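Local coordinates for anthranilate-CoA ligase (Stigmatella aurantiaca, PDB 4WV3), which belongs to the ANL superfamily of AMP-binding enzymes, with a large AMP-binding domain and a smaller C-terminal domain, at residues A[322-330]-A[339-348]; A[259-270]-A[286-297]. One frame throughout, in Å; residues are numbered along the deposited sequence.

Interaction 1 (A[322-330]-A[339-348]); sequences NFHIFISNR and SGKPVEGYEL. With 3UK (5'-O-[(S)-[(2-aminobenzoyl)oxy](hydroxy)phosphoryl]adenosine), chain C.
Ile327 against Leu348 shows how a ladder of only two residue pairs can gain breadth from its side chains. Its CG1 lies beside the backbone N (chi1 -46°), which carries the branch of Ile327 to within 3.6 Å of Leu348 CD2, while CG2 lies 3.5 Å from the carbonyl O of Lys341. The backbones behind Ile327 form the antiparallel ladder: Ser328 and Lys341 are a hydrogen-bonded pair, with Lys341 N to Ser328 O at 3.0 Å, and Ile327 and Pro342 the non-hydrogen-bonded pair beside it. Beyond it, Val343 N donates to Phe326 O.

Tyr346 reaches back along the 322-330 segment, its CD2 3.6 Å from Phe326 CB. Asn322 ND2 sits 3.7 Å above the ring plane toward the rim, the amide and ring planes 71° apart; ND2 donates to His324 O, and OD1 is hydrogen-bonded to Thr372 and Ser370. The phenol oxygen is hydrogen-bonded to Thr372 and to a water, which donates to Ile325 O, so the buried ring is fixed at its polar end. At the other end, extended Arg330 crosses Lys341 at about a right angle, and its NH2 makes a weak bond to Pro342 O at 2.8 Å.

Phe326 and Ile327 both face Ile317, a classic beta bulge in the strand leading from the ligand pocket, where the His324 ring covers 3UK C29, to the edge of the large mixed sheet of the AMP-binding domain.

Interaction 2 (A[259-270]-A[286-297]); sequences KPTIFYNAPTGY and SLRLCVSASEAL. With 3UK (5'-O-[(S)-[(2-aminobenzoyl)oxy](hydroxy)phosphoryl]adenosine), chain C.
Tyr264 and Val291 point the same way from neighbouring strands, side by side, and CD2 of the ring comes within 3.5 Å of Val291 CB. Ile262 and Leu289 repeat the pattern on this face; the CD1 of Ile262 touches Leu289 CB and also lies over one face of the Arg288 guanidinium, 3.9 Å from NE. That guanidinium is held by a salt bridge to Asp210. On the reverse face the CB of Phe263 is met by Leu287 CD2 and by the sulfur of Cys290, which stands at the edge of the Phe263 ring.

The backbones run parallel, their short axes 4.6 Å apart and 18° askew. Phe263 bonds to the partner strand through N and O, Asn265 through N, with a further weak bond from Ala293 N to Asn265 O. This is the beta-alpha-beta unit of the large mixed sheet: strand 262-265 leads into helix 267-274, and the chain returns in strand 289-292.

Tyr270, from that helix, leans back against the sheet. With CG beside its backbone N (chi1 -75°), the hydroxyl reaches Val291 O at 2.7 Å, standing well above the carbonyl plane, while Asn265 N approaches the same oxygen nearly along its C=O axis at 3.0 Å. One face of the ring carries Asn265 CB, and Trp305 meets it edge-to-face. Nearby, Pro267 sets its CG 3.3 Å from Glu295 O and its CB against Leu297 CD1, where the chain beyond strand 289-292 bends past 3UK; there Ala293 CB lies 3.5 Å from 3UK C28.

In the fold
From the N terminus the chain meets interaction 2 first. Strand 262-265 and the start of helix 267-274 close onto 286-297 across a 15-residue link that includes the rest of the helix. Only after helix 299-309 and strand 313-318 does interaction 1 open, closing an eight-residue loop between 322-330 and 339-348. The two are therefore in series, neither nested nor crossed, with centres about 17 Å apart. Both reach one mixed sheet, where strand 313-318 separates strand 289-292 from strand 325-328: interaction 2 joins parallel interior strands, interaction 1 the antiparallel edge. Segment 339-348 runs on into strand 347-351 of a second, antiparallel sheet, so interaction 1 ties the two sheets together. Both interactions touch 3UK.

Interaction 1 (A[322-330]-A[339-348])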
# COMPACT_ATOMS: atom_id res chain seq x y z
N ASN A 322 -10.63 1.59 -1.76
CA ASN A 322 -10.96 2.89 -1.18
C ASN A 322 -9.86 3.90 -1.46
O ASN A 322 -9.94 5.06 -1.05
CB ASN A 322 -11.18 2.75 0.32
CG ASN A 322 -11.77 4.01 0.94
OD1 ASN A 322 -12.75 4.55 0.44
ND2 ASN A 322 -11.17 4.48 2.03
N PHE A 323 -8.81 3.46 -2.14
CA PHE A 323 -7.67 4.32 -2.44
C PHE A 323 -6.73 4.43 -1.25
O PHE A 323 -5.54 4.11 -1.36
CB PHE A 323 -8.16 5.72 -2.86
CG PHE A 323 -7.12 6.53 -3.57
CD1 PHE A 323 -6.83 6.30 -4.90
CD2 PHE A 323 -6.43 7.53 -2.90
CE1 PHE A 323 -5.87 7.05 -5.55
CE2 PHE A 323 -5.47 8.29 -3.55
CZ PHE A 323 -5.19 8.05 -4.88
N HIS A 324 -7.25 4.88 -0.12
CA HIS A 324 -6.45 5.02 1.10
C HIS A 324 -7.17 4.75 2.41
O HIS A 324 -8.25 4.15 2.43
CB HIS A 324 -5.82 6.42 1.11
CG HIS A 324 -4.41 6.43 1.62
ND1 HIS A 324 -4.09 6.72 2.93
CD2 HIS A 324 -3.23 6.17 0.99
CE1 HIS A 324 -2.78 6.65 3.08
NE2 HIS A 324 -2.24 6.32 1.93
N ILE A 325 -6.56 5.19 3.51
CA ILE A 325 -6.98 4.84 4.86
C ILE A 325 -8.39 5.32 5.24
O ILE A 325 -8.75 6.46 4.98
CB ILE A 325 -5.96 5.35 5.90
CG1 ILE A 325 -4.59 4.73 5.64
CG2 ILE A 325 -6.42 5.06 7.32
CD1 ILE A 325 -3.54 5.09 6.67
N PHE A 326 -9.17 4.43 5.85
CA PHE A 326 -10.52 4.75 6.28
C PHE A 326 -10.71 4.61 7.80
O PHE A 326 -11.68 5.12 8.36
CB PHE A 326 -11.57 3.92 5.52
CG PHE A 326 -11.28 2.44 5.51
CD1 PHE A 326 -11.87 1.60 6.43
CD2 PHE A 326 -10.43 1.90 4.56
CE1 PHE A 326 -11.61 0.24 6.42
CE2 PHE A 326 -10.17 0.54 4.54
CZ PHE A 326 -10.76 -0.29 5.47
N ILE A 327 -9.78 3.92 8.45
CA ILE A 327 -9.72 3.88 9.91
C ILE A 327 -8.28 4.12 10.34
O ILE A 327 -7.39 3.37 9.96
CB ILE A 327 -10.14 2.51 10.48
CG1 ILE A 327 -11.41 1.99 9.81
CG2 ILE A 327 -10.31 2.59 11.99
CD1 ILE A 327 -11.77 0.58 10.20
N SER A 328 -8.05 5.17 11.13
CA SER A 328 -6.69 5.54 11.49
C SER A 328 -6.54 6.05 12.92
O SER A 328 -7.51 6.45 13.55
CB SER A 328 -6.15 6.59 10.52
OG SER A 328 -4.84 6.98 10.88
N ASN A 329 -5.30 6.02 13.41
CA ASN A 329 -4.95 6.69 14.64
C ASN A 329 -4.65 8.16 14.34
O ASN A 329 -4.61 8.56 13.18
CB ASN A 329 -3.74 6.03 15.30
CG ASN A 329 -4.04 4.64 15.82
OD1 ASN A 329 -4.47 4.47 16.96
ND2 ASN A 329 -3.82 3.63 14.98
N ARG A 330 -4.43 8.95 15.38
CA ARG A 330 -4.19 10.37 15.22
C ARG A 330 -3.05 10.82 16.12
O ARG A 330 -2.81 10.20 17.16
CB ARG A 330 -5.46 11.16 15.55
CG ARG A 330 -6.56 11.00 14.53
CD ARG A 330 -7.93 11.16 15.16
NE ARG A 330 -9.00 10.90 14.20
CZ ARG A 330 -9.42 9.68 13.86
NH1 ARG A 330 -8.85 8.61 14.40
NH2 ARG A 330 -10.40 9.53 12.98
N SER A 339 -6.27 -0.10 14.99
CA SER A 339 -6.39 0.68 13.76
C SER A 339 -6.95 2.07 14.06
O SER A 339 -7.19 2.86 13.15
CB SER A 339 -7.29 -0.03 12.75
OG SER A 339 -6.73 -1.28 12.38
N GLY A 340 -7.16 2.36 15.34
CA GLY A 340 -7.60 3.68 15.77
C GLY A 340 -9.10 3.90 15.72
O GLY A 340 -9.89 3.02 16.07
N LYS A 341 -9.49 5.09 15.28
CA LYS A 341 -10.88 5.51 15.26
C LYS A 341 -11.35 5.74 13.82
O LYS A 341 -10.52 5.94 12.93
CB LYS A 341 -11.05 6.79 16.08
CG LYS A 341 -10.73 6.64 17.56
CD LYS A 341 -11.84 5.93 18.30
CE LYS A 341 -11.53 5.78 19.78
NZ LYS A 341 -11.29 7.10 20.43
N PRO A 342 -12.67 5.71 13.59
CA PRO A 342 -13.22 5.99 12.26
C PRO A 342 -12.83 7.38 11.76
O PRO A 342 -12.85 8.34 12.52
CB PRO A 342 -14.73 5.93 12.49
CG PRO A 342 -14.90 5.02 13.65
CD PRO A 342 -13.71 5.27 14.54
N VAL A 343 -12.50 7.47 10.48
CA VAL A 343 -12.15 8.75 9.86
C VAL A 343 -13.42 9.49 9.43
O VAL A 343 -14.28 8.91 8.77
CB VAL A 343 -11.24 8.55 8.64
CG1 VAL A 343 -10.99 9.87 7.93
CG2 VAL A 343 -9.92 7.90 9.06
N GLU A 344 -13.52 10.75 9.83
CA GLU A 344 -14.69 11.57 9.50
C GLU A 344 -14.87 11.68 7.99
O GLU A 344 -13.96 12.09 7.27
CB GLU A 344 -14.57 12.96 10.13
CG GLU A 344 -15.74 13.89 9.84
CD GLU A 344 -17.04 13.40 10.43
OE1 GLU A 344 -17.01 12.65 11.43
OE2 GLU A 344 -18.11 13.76 9.89
N GLY A 345 -16.06 11.31 7.51
CA GLY A 345 -16.34 11.26 6.09
C GLY A 345 -16.51 9.82 5.65
O GLY A 345 -17.16 9.52 4.64
N TYR A 346 -15.92 8.91 6.43
CA TYR A 346 -16.06 7.48 6.21
C TYR A 346 -16.93 6.87 7.30
O TYR A 346 -16.71 7.11 8.49
CB TYR A 346 -14.69 6.81 6.20
CG TYR A 346 -13.81 7.19 5.03
CD1 TYR A 346 -14.35 7.32 3.75
CD2 TYR A 346 -12.46 7.44 5.19
CE1 TYR A 346 -13.55 7.67 2.67
CE2 TYR A 346 -11.66 7.79 4.13
CZ TYR A 346 -12.21 7.91 2.87
OH TYR A 346 -11.41 8.26 1.80
N GLU A 347 -17.92 6.09 6.89
CA GLU A 347 -18.85 5.47 7.82
C GLU A 347 -18.62 3.97 7.91
O GLU A 347 -18.53 3.28 6.89
CB GLU A 347 -20.29 5.78 7.41
CG GLU A 347 -21.33 5.41 8.44
CD GLU A 347 -22.71 5.90 8.06
OE1 GLU A 347 -22.81 6.85 7.25
OE2 GLU A 347 -23.71 5.33 8.56
N LEU A 348 -18.51 3.45 9.13
CA LEU A 348 -18.17 2.05 9.36
C LEU A 348 -19.34 1.23 9.86
O LEU A 348 -20.32 1.77 10.38
CB LEU A 348 -17.02 1.95 10.37
CG LEU A 348 -15.57 1.99 9.89
CD1 LEU A 348 -15.38 2.88 8.68
CD2 LEU A 348 -14.72 2.48 11.04
C10 3UK C . -5.01 -4.97 5.04
C15 3UK C . -4.46 -3.66 7.09
C17 3UK C . -4.58 -4.05 9.41
C21 3UK C . -6.50 -5.10 5.16
C26 3UK C . -3.56 0.04 1.81
C28 3UK C . -3.18 1.79 3.44
O01 3UK C . -2.82 -2.26 1.86
C02 3UK C . -3.64 -1.48 1.42
O03 3UK C . -4.41 -1.84 0.28
P04 3UK C . -4.42 -3.33 -0.27
O05 3UK C . -5.32 -3.39 -1.54
O06 3UK C . -5.01 -4.36 0.80
C07 3UK C . -5.91 -3.90 1.82
C08 3UK C . -5.95 -4.91 2.92
O09 3UK C . -4.70 -4.88 3.65
N11 3UK C . -4.54 -3.80 5.71
C12 3UK C . -4.10 -2.66 5.12
N13 3UK C . -3.74 -1.78 6.10
C14 3UK C . -3.95 -2.38 7.33
N16 3UK C . -4.77 -4.47 8.13
N18 3UK C . -4.10 -2.85 9.71
C19 3UK C . -3.78 -1.99 8.73
N20 3UK C . -3.26 -0.71 9.05
O22 3UK C . -6.86 -6.46 5.31
C23 3UK C . -7.01 -4.58 3.89
O24 3UK C . -8.23 -5.26 3.54
O25 3UK C . -3.01 -3.74 -0.66
C27 3UK C . -3.24 0.41 3.10
C29 3UK C . -3.46 2.79 2.45
C30 3UK C . -3.78 2.42 1.17
C31 3UK C . -3.84 1.04 0.82
N32 3UK C . -4.18 0.65 -0.54
O HOH W 1 -8.78 7.57 2.32

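Interaction 2 (A[259-270]-A[286-297])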
# COMPACT_ATOMS: atom_id res chain seq x y z
N LYS A 259 16.19 14.14 4.65
CA LYS A 259 15.52 14.71 5.82
C LYS A 259 14.01 14.91 5.67
O LYS A 259 13.53 16.04 5.72
CB LYS A 259 16.18 16.04 6.19
CG LYS A 259 17.63 15.92 6.63
CD LYS A 259 18.31 17.28 6.67
CE LYS A 259 19.68 17.19 7.32
NZ LYS A 259 20.52 16.13 6.71
N PRO A 260 13.26 13.81 5.49
CA PRO A 260 11.80 13.95 5.43
C PRO A 260 11.21 14.09 6.83
O PRO A 260 11.87 13.74 7.80
CB PRO A 260 11.36 12.63 4.81
CG PRO A 260 12.38 11.65 5.27
CD PRO A 260 13.68 12.41 5.31
N THR A 261 9.99 14.61 6.92
CA THR A 261 9.34 14.79 8.21
C THR A 261 8.30 13.70 8.47
O THR A 261 7.91 13.46 9.61
CB THR A 261 8.67 16.17 8.32
OG1 THR A 261 7.72 16.33 7.26
CG2 THR A 261 9.72 17.27 8.23
N ILE A 262 7.86 13.05 7.40
CA ILE A 262 6.88 11.98 7.49
C ILE A 262 7.42 10.72 6.84
O ILE A 262 7.95 10.76 5.73
CB ILE A 262 5.55 12.37 6.79
CG1 ILE A 262 5.09 13.76 7.25
CG2 ILE A 262 4.48 11.33 7.06
CD1 ILE A 262 4.75 13.84 8.73
N PHE A 263 7.29 9.59 7.53
CA PHE A 263 7.80 8.32 7.02
C PHE A 263 6.73 7.24 6.98
O PHE A 263 6.10 6.94 7.99
CB PHE A 263 9.00 7.85 7.85
CG PHE A 263 9.60 6.56 7.38
CD1 PHE A 263 10.08 6.44 6.09
CD2 PHE A 263 9.70 5.47 8.23
CE1 PHE A 263 10.64 5.25 5.65
CE2 PHE A 263 10.26 4.29 7.80
CZ PHE A 263 10.73 4.17 6.51
N TYR A 264 6.52 6.66 5.80
CA TYR A 264 5.55 5.59 5.63
C TYR A 264 6.26 4.25 5.46
O TYR A 264 7.28 4.16 4.78
CB TYR A 264 4.66 5.83 4.41
CG TYR A 264 3.92 7.15 4.39
CD1 TYR A 264 4.57 8.33 4.04
CD2 TYR A 264 2.57 7.22 4.68
CE1 TYR A 264 3.90 9.54 4.02
CE2 TYR A 264 1.89 8.42 4.66
CZ TYR A 264 2.56 9.57 4.33
OH TYR A 264 1.88 10.77 4.30
N ASN A 265 5.70 3.21 6.07
CA ASN A 265 6.25 1.86 5.95
C ASN A 265 5.25 0.81 6.42
O ASN A 265 4.17 1.15 6.91
CB ASN A 265 7.56 1.74 6.73
CG ASN A 265 8.46 0.64 6.20
OD1 ASN A 265 8.01 -0.27 5.50
ND2 ASN A 265 9.75 0.71 6.53
N ALA A 266 5.61 -0.45 6.27
CA ALA A 266 4.81 -1.56 6.76
C ALA A 266 5.47 -2.12 8.01
O ALA A 266 6.68 -1.94 8.20
CB ALA A 266 4.68 -2.64 5.69
N PRO A 267 4.69 -2.79 8.88
CA PRO A 267 5.23 -3.41 10.09
C PRO A 267 6.44 -4.31 9.83
O PRO A 267 7.35 -4.37 10.65
CB PRO A 267 4.06 -4.26 10.60
CG PRO A 267 2.87 -3.50 10.16
CD PRO A 267 3.23 -2.91 8.82
N THR A 268 6.46 -4.98 8.68
CA THR A 268 7.59 -5.83 8.31
C THR A 268 8.82 -4.98 8.01
O THR A 268 9.95 -5.45 8.16
CB THR A 268 7.26 -6.73 7.10
OG1 THR A 268 8.37 -7.58 6.82
CG2 THR A 268 6.95 -5.88 5.87
N GLY A 269 8.61 -3.74 7.60
CA GLY A 269 9.69 -2.82 7.32
C GLY A 269 10.23 -2.19 8.59
O GLY A 269 11.43 -2.01 8.75
N TYR A 270 9.32 -1.85 9.50
CA TYR A 270 9.70 -1.30 10.79
C TYR A 270 10.48 -2.32 11.62
O TYR A 270 11.42 -1.98 12.33
CB TYR A 270 8.48 -0.82 11.57
CG TYR A 270 7.88 0.48 11.06
CD1 TYR A 270 8.53 1.69 11.26
CD2 TYR A 270 6.66 0.49 10.40
CE1 TYR A 270 7.99 2.87 10.81
CE2 TYR A 270 6.11 1.67 9.94
CZ TYR A 270 6.77 2.86 10.14
OH TYR A 270 6.23 4.04 9.69
N SER A 286 14.70 14.44 11.66
CA SER A 286 13.80 15.23 10.83
C SER A 286 12.37 14.71 10.91
O SER A 286 11.41 15.45 10.69
CB SER A 286 14.29 15.25 9.37
OG SER A 286 14.37 13.94 8.85
N LEU A 287 12.23 13.43 11.23
CA LEU A 287 10.93 12.79 11.38
C LEU A 287 10.13 13.41 12.53
O LEU A 287 10.64 13.56 13.64
CB LEU A 287 11.10 11.29 11.61
CG LEU A 287 10.79 10.34 10.46
CD1 LEU A 287 11.28 10.90 9.13
CD2 LEU A 287 11.42 8.98 10.72
N ARG A 288 8.89 13.77 12.25
CA ARG A 288 7.99 14.24 13.30
C ARG A 288 6.85 13.24 13.47
O ARG A 288 6.23 13.16 14.53
CB ARG A 288 7.44 15.63 12.98
CG ARG A 288 6.41 15.69 11.87
CD ARG A 288 5.92 17.11 11.64
NE ARG A 288 4.87 17.19 10.63
CZ ARG A 288 3.57 17.17 10.90
NH1 ARG A 288 3.15 17.08 12.15
NH2 ARG A 288 2.68 17.25 9.91
N LEU A 289 6.58 12.48 12.42
CA LEU A 289 5.54 11.46 12.44
C LEU A 289 5.89 10.29 11.52
O LEU A 289 6.56 10.47 10.50
CB LEU A 289 4.19 12.05 12.02
CG LEU A 289 3.36 12.75 13.09
CD1 LEU A 289 2.07 13.28 12.50
CD2 LEU A 289 3.09 11.81 14.26
N CYS A 290 5.44 9.10 11.89
CA CYS A 290 5.58 7.93 11.04
C CYS A 290 4.22 7.29 10.82
O CYS A 290 3.33 7.39 11.65
CB CYS A 290 6.55 6.92 11.67
SG CYS A 290 8.28 7.46 11.69
N VAL A 291 4.07 6.63 9.67
CA VAL A 291 2.80 5.99 9.32
C VAL A 291 3.02 4.52 8.98
O VAL A 291 3.97 4.17 8.28
CB VAL A 291 2.13 6.70 8.13
CG1 VAL A 291 0.79 6.06 7.80
CG2 VAL A 291 1.95 8.18 8.42
N SER A 292 2.14 3.66 9.48
CA SER A 292 2.20 2.23 9.19
C SER A 292 0.88 1.72 8.64
O SER A 292 -0.19 2.13 9.09
CB SER A 292 2.58 1.45 10.45
OG SER A 292 2.61 0.05 10.19
N ALA A 293 0.95 0.81 7.67
CA ALA A 293 -0.25 0.23 7.08
C ALA A 293 0.17 -0.98 6.24
O ALA A 293 1.34 -1.33 6.19
CB ALA A 293 -0.84 1.15 6.03
N SER A 294 -0.80 -1.59 5.57
CA SER A 294 -0.57 -2.80 4.80
C SER A 294 -1.03 -3.98 5.63
O SER A 294 -1.88 -4.77 5.21
CB SER A 294 0.92 -2.95 4.46
OG SER A 294 1.12 -3.89 3.42
N GLU A 295 -0.47 -4.08 6.83
CA GLU A 295 -0.93 -5.05 7.83
C GLU A 295 -0.92 -4.40 9.22
O GLU A 295 -0.31 -3.35 9.41
CB GLU A 295 -0.06 -6.31 7.83
CG GLU A 295 -0.29 -7.23 6.63
CD GLU A 295 0.27 -8.62 6.84
OE1 GLU A 295 0.61 -8.96 7.99
OE2 GLU A 295 0.36 -9.38 5.85
N ALA A 296 -1.60 -5.04 10.17
CA ALA A 296 -1.71 -4.49 11.52
C ALA A 296 -0.35 -4.33 12.20
O ALA A 296 0.44 -5.27 12.24
CB ALA A 296 -2.63 -5.36 12.37
N LEU A 297 -0.10 -3.14 12.71
CA LEU A 297 1.15 -2.86 13.42
C LEU A 297 1.06 -3.33 14.87
O LEU A 297 0.26 -2.81 15.65
CB LEU A 297 1.47 -1.36 13.39
CG LEU A 297 2.72 -0.93 14.15
CD1 LEU A 297 3.99 -1.37 13.43
CD2 LEU A 297 2.73 0.57 14.39
C10 3UK C . -5.01 -4.97 5.04
C15 3UK C . -4.46 -3.66 7.09
C17 3UK C . -4.58 -4.05 9.41
C21 3UK C . -6.50 -5.10 5.16
C26 3UK C . -3.56 0.04 1.81
C28 3UK C . -3.18 1.79 3.44
O01 3UK C . -2.82 -2.26 1.86
C02 3UK C . -3.64 -1.48 1.42
O03 3UK C . -4.41 -1.84 0.28
P04 3UK C . -4.42 -3.33 -0.27
O05 3UK C . -5.32 -3.39 -1.54
O06 3UK C . -5.01 -4.36 0.80
C07 3UK C . -5.91 -3.90 1.82
C08 3UK C . -5.95 -4.91 2.92
O09 3UK C . -4.70 -4.88 3.65
N11 3UK C . -4.54 -3.80 5.71
C12 3UK C . -4.10 -2.66 5.12
N13 3UK C . -3.74 -1.78 6.10
C14 3UK C . -3.95 -2.38 7.33
N16 3UK C . -4.77 -4.47 8.13
N18 3UK C . -4.10 -2.85 9.71
C19 3UK C . -3.78 -1.99 8.73
N20 3UK C . -3.26 -0.71 9.05
O22 3UK C . -6.86 -6.46 5.31
C23 3UK C . -7.01 -4.58 3.89
O24 3UK C . -8.23 -5.26 3.54
O25 3UK C . -3.01 -3.74 -0.66
C27 3UK C . -3.24 0.41 3.10
C29 3UK C . -3.46 2.79 2.45
C30 3UK C . -3.78 2.42 1.17
C31 3UK C . -3.84 1.04 0.82
N32 3UK C . -4.18 0.65 -0.54